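Tox3 (Phaeosphaeria nodorum, PDB 6WES) acts as a necrotrophic effector of a plant-pathogenic fungus, a toxin probably recognised in its host through the Snn3 susceptibility system. Local coordinates at residues 27-32 and 53-58; 9-14 and 98-103; 128-133 and 141-146. All coordinates share one frame; numbering follows the deposited sequence.

Contact 1. Residues 27-32 and 53-58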
loop_
_atom_site.group_PDB
_atom_site.type_symbol
_atom_site.label_atom_id
_atom_site.label_comp_id
_atom_site.label_asym_id
_atom_site.label_seq_id
_atom_site.Cartn_x
_atom_site.Cartn_y
_atom_site.Cartn_z
ATOM N N VAL A 27 -2.311 5.851 -3.580
ATOM C CA VAL A 27 -2.715 4.580 -2.986
ATOM C C VAL A 27 -3.199 4.883 -1.577
ATOM O O VAL A 27 -2.486 5.542 -0.810
ATOM C CB VAL A 27 -1.540 3.585 -2.947
ATOM C CG1 VAL A 27 -1.979 2.265 -2.327
ATOM C CG2 VAL A 27 -1.009 3.340 -4.352
ATOM N N LYS A 28 -4.402 4.442 -1.241
ATOM C CA LYS A 28 -4.946 4.677 0.092
ATOM C C LYS A 28 -5.410 3.362 0.695
ATOM O O LYS A 28 -5.982 2.510 0.002
ATOM C CB LYS A 28 -6.131 5.655 0.051
ATOM C CG LYS A 28 -5.776 7.050 -0.425
ATOM C CD LYS A 28 -7.010 7.911 -0.472
ATOM C CE LYS A 28 -6.724 9.274 -1.096
ATOM N NZ LYS A 28 -7.958 10.130 -1.102
ATOM N N VAL A 29 -5.151 3.196 1.991
ATOM C CA VAL A 29 -5.558 1.996 2.709
ATOM C C VAL A 29 -6.235 2.389 4.011
ATOM O O VAL A 29 -6.082 3.508 4.510
ATOM C CB VAL A 29 -4.372 1.059 2.993
ATOM C CG1 VAL A 29 -3.717 0.606 1.678
ATOM C CG2 VAL A 29 -3.338 1.740 3.910
ATOM N N ARG A 30 -6.975 1.434 4.577
ATOM C CA ARG A 30 -7.575 1.560 5.894
ATOM C C ARG A 30 -7.088 0.377 6.714
ATOM O O ARG A 30 -6.923 -0.728 6.175
ATOM C CB ARG A 30 -9.103 1.509 5.761
ATOM C CG ARG A 30 -9.854 1.457 7.084
ATOM C CD ARG A 30 -11.322 1.648 6.847
ATOM N NE ARG A 30 -12.068 1.249 8.030
ATOM C CZ ARG A 30 -13.215 1.795 8.417
ATOM N NH1 ARG A 30 -13.761 2.792 7.728
ATOM N NH2 ARG A 30 -13.801 1.349 9.513
ATOM N N ALA A 31 -6.829 0.604 8.001
ATOM C CA ALA A 31 -6.543 -0.480 8.938
ATOM C C ALA A 31 -7.612 -0.462 10.013
ATOM O O ALA A 31 -7.927 0.603 10.573
ATOM C CB ALA A 31 -5.165 -0.348 9.591
ATOM N N ASP A 32 -8.179 -1.623 10.303
ATOM C CA ASP A 32 -9.130 -1.756 11.397
ATOM C C ASP A 32 -8.458 -2.580 12.488
ATOM O O ASP A 32 -7.833 -3.614 12.194
ATOM C CB ASP A 32 -10.447 -2.393 10.914
ATOM C CG ASP A 32 -11.333 -1.400 10.137
ATOM O OD1 ASP A 32 -12.243 -0.770 10.727
ATOM O OD2 ASP A 32 -11.128 -1.246 8.919
ATOM N N LEU A 53 -8.188 3.148 -1.878
ATOM C CA LEU A 53 -8.039 3.589 -3.266
ATOM C C LEU A 53 -6.867 2.858 -3.890
ATOM O O LEU A 53 -5.751 2.931 -3.367
ATOM C CB LEU A 53 -7.779 5.092 -3.343
ATOM C CG LEU A 53 -7.435 5.580 -4.756
ATOM C CD1 LEU A 53 -8.642 5.454 -5.653
ATOM C CD2 LEU A 53 -6.943 7.012 -4.721
ATOM N N ASN A 54 -7.114 2.208 -5.025
ATOM C CA ASN A 54 -6.108 1.647 -5.925
ATOM C C ASN A 54 -5.380 0.425 -5.393
ATOM O O ASN A 54 -4.347 0.048 -5.944
ATOM C CB ASN A 54 -5.109 2.692 -6.429
ATOM C CG ASN A 54 -5.696 3.559 -7.509
ATOM O OD1 ASN A 54 -6.585 3.125 -8.250
ATOM N ND2 ASN A 54 -5.212 4.785 -7.613
ATOM N N VAL A 55 -5.877 -0.258 -4.374
ATOM C CA VAL A 55 -5.242 -1.494 -3.930
ATOM C C VAL A 55 -6.002 -2.681 -4.498
ATOM O O VAL A 55 -7.174 -2.906 -4.160
ATOM C CB VAL A 55 -5.128 -1.580 -2.402
ATOM C CG1 VAL A 55 -4.365 -2.857 -2.014
ATOM C CG2 VAL A 55 -4.445 -0.360 -1.848
ATOM N N ASP A 56 -5.320 -3.452 -5.344
ATOM C CA ASP A 56 -5.891 -4.669 -5.904
ATOM C C ASP A 56 -5.724 -5.869 -4.986
ATOM O O ASP A 56 -6.558 -6.784 -5.008
ATOM C CB ASP A 56 -5.239 -4.926 -7.261
ATOM C CG ASP A 56 -5.555 -3.822 -8.239
ATOM O OD1 ASP A 56 -6.738 -3.697 -8.560
ATOM O OD2 ASP A 56 -4.673 -3.026 -8.638
ATOM N N ARG A 57 -4.671 -5.895 -4.178
ATOM C CA ARG A 57 -4.446 -6.966 -3.210
ATOM C C ARG A 57 -3.326 -6.504 -2.303
ATOM O O ARG A 57 -2.560 -5.596 -2.648
ATOM C CB ARG A 57 -4.094 -8.312 -3.862
ATOM C CG ARG A 57 -2.870 -8.276 -4.738
ATOM C CD ARG A 57 -2.594 -9.631 -5.413
ATOM N NE ARG A 57 -1.522 -9.465 -6.380
ATOM C CZ ARG A 57 -0.228 -9.578 -6.089
ATOM N NH1 ARG A 57 0.161 -9.906 -4.862
ATOM N NH2 ARG A 57 0.682 -9.351 -7.039
ATOM N N PHE A 58 -3.223 -7.136 -1.151
ATOM C CA PHE A 58 -2.134 -6.912 -0.222
ATOM C C PHE A 58 -1.213 -8.119 -0.232
ATOM O O PHE A 58 -1.633 -9.240 -0.531
ATOM C CB PHE A 58 -2.662 -6.709 1.190
ATOM C CG PHE A 58 -3.387 -5.397 1.385
ATOM C CD1 PHE A 58 -2.700 -4.284 1.805
ATOM C CD2 PHE A 58 -4.759 -5.294 1.151
ATOM C CE1 PHE A 58 -3.364 -3.086 2.012
ATOM C CE2 PHE A 58 -5.425 -4.090 1.344
ATOM C CZ PHE A 58 -4.733 -2.993 1.778
#

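Contact 2. Residues 9-14 and 98-103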
loop_
_atom_site.group_PDB
_atom_site.type_symbol
_atom_site.label_atom_id
_atom_site.label_comp_id
_atom_site.label_asym_id
_atom_site.label_seq_id
_atom_site.Cartn_x
_atom_site.Cartn_y
_atom_site.Cartn_z
ATOM N N PHE A 9 -4.428 5.628 5.756
ATOM C CA PHE A 9 -3.153 6.124 5.273
ATOM C C PHE A 9 -3.221 6.288 3.763
ATOM O O PHE A 9 -3.996 5.611 3.073
ATOM C CB PHE A 9 -2.030 5.115 5.560
ATOM C CG PHE A 9 -1.877 4.774 7.012
ATOM C CD1 PHE A 9 -1.560 5.762 7.951
ATOM C CD2 PHE A 9 -2.090 3.489 7.458
ATOM C CE1 PHE A 9 -1.427 5.446 9.306
ATOM C CE2 PHE A 9 -1.952 3.177 8.802
ATOM C CZ PHE A 9 -1.614 4.148 9.721
ATOM N N GLY A 10 -2.377 7.169 3.245
ATOM C CA GLY A 10 -2.305 7.337 1.810
ATOM C C GLY A 10 -0.925 7.806 1.403
ATOM O O GLY A 10 -0.320 8.649 2.082
ATOM N N THR A 11 -0.414 7.290 0.293
ATOM C CA THR A 11 0.868 7.714 -0.255
ATOM C C THR A 11 0.716 7.976 -1.745
ATOM O O THR A 11 0.169 7.140 -2.487
ATOM C CB THR A 11 1.938 6.660 0.022
ATOM O OG1 THR A 11 2.002 6.456 1.445
ATOM C CG2 THR A 11 3.301 7.088 -0.516
ATOM N N ARG A 12 1.214 9.125 -2.177
ATOM C CA ARG A 12 1.305 9.482 -3.582
ATOM C C ARG A 12 2.744 9.249 -4.024
ATOM O O ARG A 12 3.687 9.530 -3.271
ATOM C CB ARG A 12 0.951 10.972 -3.750
ATOM C CG ARG A 12 1.211 11.573 -5.134
ATOM C CD ARG A 12 0.578 12.954 -5.271
ATOM N NE ARG A 12 -0.874 12.876 -5.100
ATOM C CZ ARG A 12 -1.683 13.937 -5.033
ATOM N NH1 ARG A 12 -1.170 15.160 -5.114
ATOM N NH2 ARG A 12 -2.993 13.774 -4.902
ATOM N N SER A 13 2.929 8.813 -5.262
ATOM C CA SER A 13 4.282 8.622 -5.763
ATOM C C SER A 13 4.325 8.899 -7.257
ATOM O O SER A 13 3.299 8.871 -7.942
ATOM C CB SER A 13 4.788 7.203 -5.493
ATOM O OG SER A 13 3.975 6.222 -6.122
ATOM N N VAL A 14 5.528 9.157 -7.759
ATOM C CA VAL A 14 5.769 9.396 -9.181
ATOM C C VAL A 14 6.933 8.506 -9.600
ATOM O O VAL A 14 7.950 8.436 -8.888
ATOM C CB VAL A 14 6.129 10.876 -9.448
ATOM C CG1 VAL A 14 6.398 11.122 -10.939
ATOM C CG2 VAL A 14 5.014 11.782 -8.934
ATOM N N LEU A 98 2.530 -1.323 -9.060
ATOM C CA LEU A 98 3.045 -0.462 -8.004
ATOM C C LEU A 98 2.956 -1.222 -6.690
ATOM O O LEU A 98 1.915 -1.822 -6.379
ATOM C CB LEU A 98 2.189 0.795 -7.925
ATOM C CG LEU A 98 2.495 1.771 -6.792
ATOM C CD1 LEU A 98 3.963 2.254 -6.869
ATOM C CD2 LEU A 98 1.539 2.927 -6.902
ATOM N N ARG A 99 4.065 -1.269 -5.970
ATOM C CA ARG A 99 4.156 -1.988 -4.702
ATOM C C ARG A 99 4.429 -0.949 -3.618
ATOM O O ARG A 99 5.530 -0.383 -3.540
ATOM C CB ARG A 99 5.257 -3.038 -4.780
ATOM C CG ARG A 99 5.023 -4.036 -5.906
ATOM C CD ARG A 99 6.122 -5.076 -6.024
ATOM N NE ARG A 99 5.947 -5.836 -7.254
ATOM C CZ ARG A 99 6.917 -6.517 -7.862
ATOM N NH1 ARG A 99 8.137 -6.566 -7.322
ATOM N NH2 ARG A 99 6.655 -7.165 -8.981
ATOM N N GLN A 100 3.430 -0.674 -2.798
ATOM C CA GLN A 100 3.465 0.449 -1.860
ATOM C C GLN A 100 3.390 -0.049 -0.421
ATOM O O GLN A 100 2.324 -0.534 0.010
ATOM C CB GLN A 100 2.295 1.375 -2.181
ATOM C CG GLN A 100 2.098 2.548 -1.214
ATOM C CD GLN A 100 3.282 3.483 -1.213
ATOM O OE1 GLN A 100 3.487 4.233 -2.170
ATOM N NE2 GLN A 100 4.080 3.448 -0.143
ATOM N N PRO A 101 4.463 0.023 0.360
ATOM C CA PRO A 101 4.398 -0.402 1.765
ATOM C C PRO A 101 3.664 0.609 2.628
ATOM O O PRO A 101 3.660 1.813 2.351
ATOM C CB PRO A 101 5.868 -0.476 2.200
ATOM C CG PRO A 101 6.682 -0.373 0.953
ATOM C CD PRO A 101 5.835 0.357 -0.065
ATOM N N PHE A 102 3.042 0.091 3.696
ATOM C CA PHE A 102 2.487 0.903 4.777
ATOM C C PHE A 102 2.821 0.234 6.100
ATOM O O PHE A 102 2.858 -0.994 6.188
ATOM C CB PHE A 102 0.953 1.016 4.702
ATOM C CG PHE A 102 0.449 1.788 3.510
ATOM C CD1 PHE A 102 0.368 3.170 3.571
ATOM C CD2 PHE A 102 0.057 1.133 2.338
ATOM C CE1 PHE A 102 -0.079 3.904 2.490
ATOM C CE2 PHE A 102 -0.409 1.859 1.227
ATOM C CZ PHE A 102 -0.476 3.242 1.318
ATOM N N THR A 103 3.078 1.042 7.125
ATOM C CA THR A 103 3.412 0.530 8.444
ATOM C C THR A 103 2.512 1.199 9.464
ATOM O O THR A 103 2.322 2.416 9.424
ATOM C CB THR A 103 4.879 0.770 8.799
ATOM O OG1 THR A 103 5.701 0.044 7.875
ATOM C CG2 THR A 103 5.210 0.345 10.239
HETATM O O HOH W 1 3.491 4.654 2.951
HETATM O O HOH W 2 2.092 5.543 -4.158
#

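Contact 3. Residues 128-133 and 141-146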
loop_
_atom_site.group_PDB
_atom_site.type_symbol
_atom_site.label_atom_id
_atom_site.label_comp_id
_atom_site.label_asym_id
_atom_site.label_seq_id
_atom_site.Cartn_x
_atom_site.Cartn_y
_atom_site.Cartn_z
ATOM N N HIS A 128 6.997 -1.311 -11.404
ATOM C CA HIS A 128 7.521 -2.354 -12.263
ATOM C C HIS A 128 6.728 -2.310 -13.559
ATOM O O HIS A 128 5.516 -2.092 -13.528
ATOM C CB HIS A 128 7.348 -3.689 -11.500
ATOM C CG HIS A 128 7.947 -3.640 -10.125
ATOM N ND1 HIS A 128 9.239 -4.044 -9.880
ATOM C CD2 HIS A 128 7.467 -3.169 -8.943
ATOM C CE1 HIS A 128 9.526 -3.848 -8.604
ATOM N NE2 HIS A 128 8.470 -3.308 -8.014
ATOM N N GLU A 129 7.408 -2.458 -14.697
ATOM C CA GLU A 129 6.783 -2.251 -16.003
ATOM C C GLU A 129 7.145 -3.398 -16.941
ATOM O O GLU A 129 8.294 -3.853 -16.964
ATOM C CB GLU A 129 7.304 -0.918 -16.636
ATOM C CG GLU A 129 6.818 -0.604 -18.079
ATOM C CD GLU A 129 7.575 0.565 -18.776
ATOM O OE1 GLU A 129 8.778 0.422 -19.012
ATOM O OE2 GLU A 129 6.967 1.606 -19.088
ATOM N N VAL A 130 6.174 -3.869 -17.730
ATOM C CA VAL A 130 6.448 -4.777 -18.846
ATOM C C VAL A 130 5.675 -4.272 -20.059
ATOM O O VAL A 130 4.485 -3.963 -19.949
ATOM C CB VAL A 130 6.121 -6.254 -18.503
ATOM C CG1 VAL A 130 4.693 -6.433 -17.984
ATOM C CG2 VAL A 130 6.443 -7.204 -19.682
ATOM N N CYS A 131 6.352 -4.137 -21.195
ATOM C CA CYS A 131 5.721 -3.593 -22.393
ATOM C C CYS A 131 5.892 -4.525 -23.587
ATOM O O CYS A 131 6.901 -5.220 -23.716
ATOM C CB CYS A 131 6.305 -2.244 -22.806
ATOM S SG CYS A 131 6.152 -0.996 -21.561
ATOM N N ILE A 132 4.900 -4.512 -24.471
ATOM C CA ILE A 132 4.972 -5.240 -25.734
ATOM C C ILE A 132 4.350 -4.382 -26.830
ATOM O O ILE A 132 3.429 -3.594 -26.591
ATOM C CB ILE A 132 4.271 -6.618 -25.629
ATOM C CG1 ILE A 132 4.449 -7.425 -26.912
ATOM C CG2 ILE A 132 2.786 -6.466 -25.353
ATOM C CD1 ILE A 132 4.094 -8.893 -26.748
ATOM N N ARG A 133 4.848 -4.548 -28.056
ATOM C CA ARG A 133 4.172 -3.986 -29.225
ATOM C C ARG A 133 3.182 -5.046 -29.699
ATOM O O ARG A 133 3.547 -5.986 -30.410
ATOM C CB ARG A 133 5.190 -3.661 -30.309
ATOM C CG ARG A 133 6.038 -2.434 -30.048
ATOM C CD ARG A 133 5.393 -1.187 -30.635
ATOM N NE ARG A 133 4.672 -1.465 -31.876
ATOM C CZ ARG A 133 5.083 -1.095 -33.085
ATOM N NH1 ARG A 133 6.222 -0.427 -33.232
ATOM N NH2 ARG A 133 4.352 -1.389 -34.152
ATOM N N ARG A 141 3.501 -11.426 -15.480
ATOM C CA ARG A 141 4.320 -12.581 -15.128
ATOM C C ARG A 141 5.769 -12.225 -14.809
ATOM O O ARG A 141 6.432 -12.990 -14.089
ATOM C CB ARG A 141 4.250 -13.639 -16.241
ATOM C CG ARG A 141 2.831 -14.118 -16.549
ATOM C CD ARG A 141 2.821 -15.353 -17.448
ATOM N NE ARG A 141 1.492 -15.961 -17.519
ATOM C CZ ARG A 141 0.652 -15.814 -18.541
ATOM N NH1 ARG A 141 1.002 -15.081 -19.589
ATOM N NH2 ARG A 141 -0.537 -16.400 -18.520
ATOM N N VAL A 142 6.256 -11.086 -15.313
ATOM C CA VAL A 142 7.630 -10.633 -15.094
ATOM C C VAL A 142 7.652 -9.142 -15.418
ATOM O O VAL A 142 6.813 -8.652 -16.173
ATOM C CB VAL A 142 8.622 -11.422 -15.991
ATOM C CG1 VAL A 142 8.476 -10.999 -17.464
ATOM C CG2 VAL A 142 10.069 -11.250 -15.496
ATOM N N PHE A 143 8.621 -8.416 -14.844
ATOM C CA PHE A 143 8.672 -6.957 -14.957
ATOM C C PHE A 143 10.118 -6.471 -14.918
ATOM O O PHE A 143 11.011 -7.154 -14.412
ATOM C CB PHE A 143 8.001 -6.281 -13.753
ATOM C CG PHE A 143 6.515 -6.525 -13.623
ATOM C CD1 PHE A 143 5.594 -5.761 -14.321
ATOM C CD2 PHE A 143 6.042 -7.499 -12.751
ATOM C CE1 PHE A 143 4.226 -5.960 -14.147
ATOM C CE2 PHE A 143 4.683 -7.715 -12.575
ATOM C CZ PHE A 143 3.771 -6.960 -13.277
ATOM N N LEU A 144 10.329 -5.254 -15.417
ATOM C CA LEU A 144 11.550 -4.482 -15.169
ATOM C C LEU A 144 11.231 -3.367 -14.176
ATOM O O LEU A 144 10.238 -2.653 -14.348
ATOM C CB LEU A 144 12.052 -3.839 -16.467
ATOM C CG LEU A 144 12.598 -4.734 -17.589
ATOM C CD1 LEU A 144 12.685 -3.977 -18.911
ATOM C CD2 LEU A 144 13.958 -5.281 -17.210
ATOM N N GLU A 145 12.076 -3.184 -13.166
ATOM C CA GLU A 145 11.809 -2.157 -12.169
ATOM C C GLU A 145 12.112 -0.757 -12.712
ATOM O O GLU A 145 13.127 -0.534 -13.374
ATOM C CB GLU A 145 12.640 -2.423 -10.909
ATOM C CG GLU A 145 12.270 -1.548 -9.721
ATOM C CD GLU A 145 12.892 -2.023 -8.421
ATOM O OE1 GLU A 145 13.035 -3.251 -8.231
ATOM O OE2 GLU A 145 13.233 -1.163 -7.590
ATOM N N CYS A 146 11.210 0.186 -12.417
ATOM C CA CYS A 146 11.290 1.599 -12.759
ATOM C C CYS A 146 12.083 2.356 -11.695
ATOM O O CYS A 146 12.479 1.792 -10.675
ATOM C CB CYS A 146 9.877 2.165 -12.819
ATOM S SG CYS A 146 8.730 1.281 -13.892
HETATM O O HOH W 3 10.802 -6.144 -11.314
#

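Contact 1. Residues 27-32 and 53-58
Lys28 and Leu53 are joined backbone to backbone by two hydrogen bonds, an antiparallel hydrogen-bonded pair. Lys28 N donates almost straight to Leu53 O (2.9 Å, 171° at the hydrogen), in the carbonyl plane and on a lone pair. The return bond from Leu53 N to Lys28 O is 3.0 Å long, and here the donor stands above the carbonyl plane. Arg30 and Asp32 form a side-on salt bridge within 27-32: NE reaches OD2 at 2.8 Å and NH2 reaches OD1, one nitrogen to each oxygen.

On the face shared by Lys28 and Leu53 the two CB atoms lie 3.8 Å apart. The extended lysine keeps CG and CD near Leu53 CB before its end leads away, NZ bonding to O of Glu158, the C-terminal residue.

Leu53 ends strand 45-53, paired to 23-36, and residues 54-56 turn away to strand 57-59, which pairs with 72-85 in the barrel sheet. Asp56 and Arg57 both stand opposite Ile78 as a classic beta bulge.

Val27, Val29, Val55 and Phe58 make the apolar packing. Val55 CG2 meets Val27 CG1 at 3.6 Å, the two side chains at about a right angle; Val27 presents that methyl with CG1 anti to its backbone N (chi1 -180°). Val29 CG1 touches the same Val55 methyl at 3.7 Å and also reaches Phe58 CE1 at 3.7 Å, coming to the ring's edge near its plane. Val55 CG1 lies over one face of that ring, offset toward the rim. Phe102 of strand 92-105 packs on both Val27 and Val29.

Contact 2. Residues 9-14 and 98-103
Thr11 and Gln100 meet across the inside of the barrel, between strands that share no direct hydrogen bond. The axes of 9-14 and 98-103 pass 8.6 Å apart and run roughly antiparallel, at 143°, so side chains and water bridge the gap.

The tight part is central and buried. Thr11 CG2 comes within 3.3 Å of Gln100 OE1 and also packs on CD of that amide. Gln100 reaches there because its chain bends at chi2 (63°), which turns CD aside. The Thr11 and Phe102 side chains pass in opposite directions, Thr11 OG1 lying 3.5 Å from Phe102 CE1. Phe102 CD1 in turn packs on Phe9 CB at 3.7 Å.

Toward both ends the fit slackens. Ser13 OG is 4.0 Å from Leu98 CD1, a buried but looser touch. At the more solvent-accessible end, Phe9 CZ approaches Thr103 O no closer than 4.3 Å, and Thr103 turns its own hydroxyl to Gln123 and Thr74.

Two waters bridge the segments. One links Thr11 OG1 to Pro101 O. The other is held three ways: it donates to Thr11 O and to Gln100 OE1 (2.8 Å) and accepts from Ser13 OG. Gln100 NE2 gives a nearly straight bond to Pro101 O, 3.0 Å away, and another to the backbone oxygen of Gln123. With its oxygen receiving a water proton and its nitrogen facing two carbonyls, the carboxamide has one sensible orientation; between these two segments the polar link runs through water, while NE2 is held by direct bonds.

Contact 3. Residues 128-133 and 141-146
His128 and Phe143 press their CB atoms together at 3.5 Å, and these two residues bury much of the surface of the contact. The Phe143 ring packs on the 128-133 backbone: CD1 lies 3.7 Å from His128 C, and the carbonyl carbon of Glu129 stands at the ring's edge, in its plane. Val130 CG1 meets Phe143 CD1 at 3.8 Å, the two side chains crossing at about a right angle.

The imidazole of His128 lies alongside Glu145, both side chains pointing the same way, with ring and carboxylate planes 64° apart. His128 CE1 is 3.6 Å from Glu145 OE1, a contact without a hydrogen bond, though the nearby carboxylate might favour a protonated ring. Both ring nitrogens have other partners: NE2 bonds Thr126 OG1, and ND1 pairs with a water that makes a weak bond to Phe143 O.

Glu129 carries the backbone bonding. Its N donates to Leu144 O and its O accepts from Leu144 N, each at 2.9 Å, an antiparallel hydrogen-bonded pair flanked by the non-hydrogen-bonded pair of His128 and Glu145. Its side chain leaves on the other face. There Glu129 CB packs on Cys146 SG at 3.8 Å, while the extended chain carries the carboxylate to Tyr96 OH and the backbone N of Glu19.

This is the hairpin of strands 126-133 and 144-153 at one end of the barrel. Strand 92-105 flanks 126-133 and is disulfide-linked to it through Cys94 and Cys131, and the Cys17-Cys146 disulfide ties the hairpin's second strand to the chain just after strand 2-16.

How the contacts relate
From the N terminus, 9-14 opens first, but contact 2 closes only when the chain returns at 98-103. Contact 1 opens and closes within that long excursion. Contact 3 follows both in series as a short hairpin, so none cross. Contacts 1 and 2 are neighbours, their centres about 9 Å apart: strands 2-16 and 23-36 pair directly, and Phe102 and Leu98 reach the valines of 27-32. Contact 3 lies outward, about 19 Å from contact 2 between centres, and meets it through Arg99, which packs on His128 and Phe143. Contact 2 joins 2-16 to 92-105 through the interior, contact 1 joins 23-36 to the 53-58 segment, and contact 3 pairs 126-133 with 144-153.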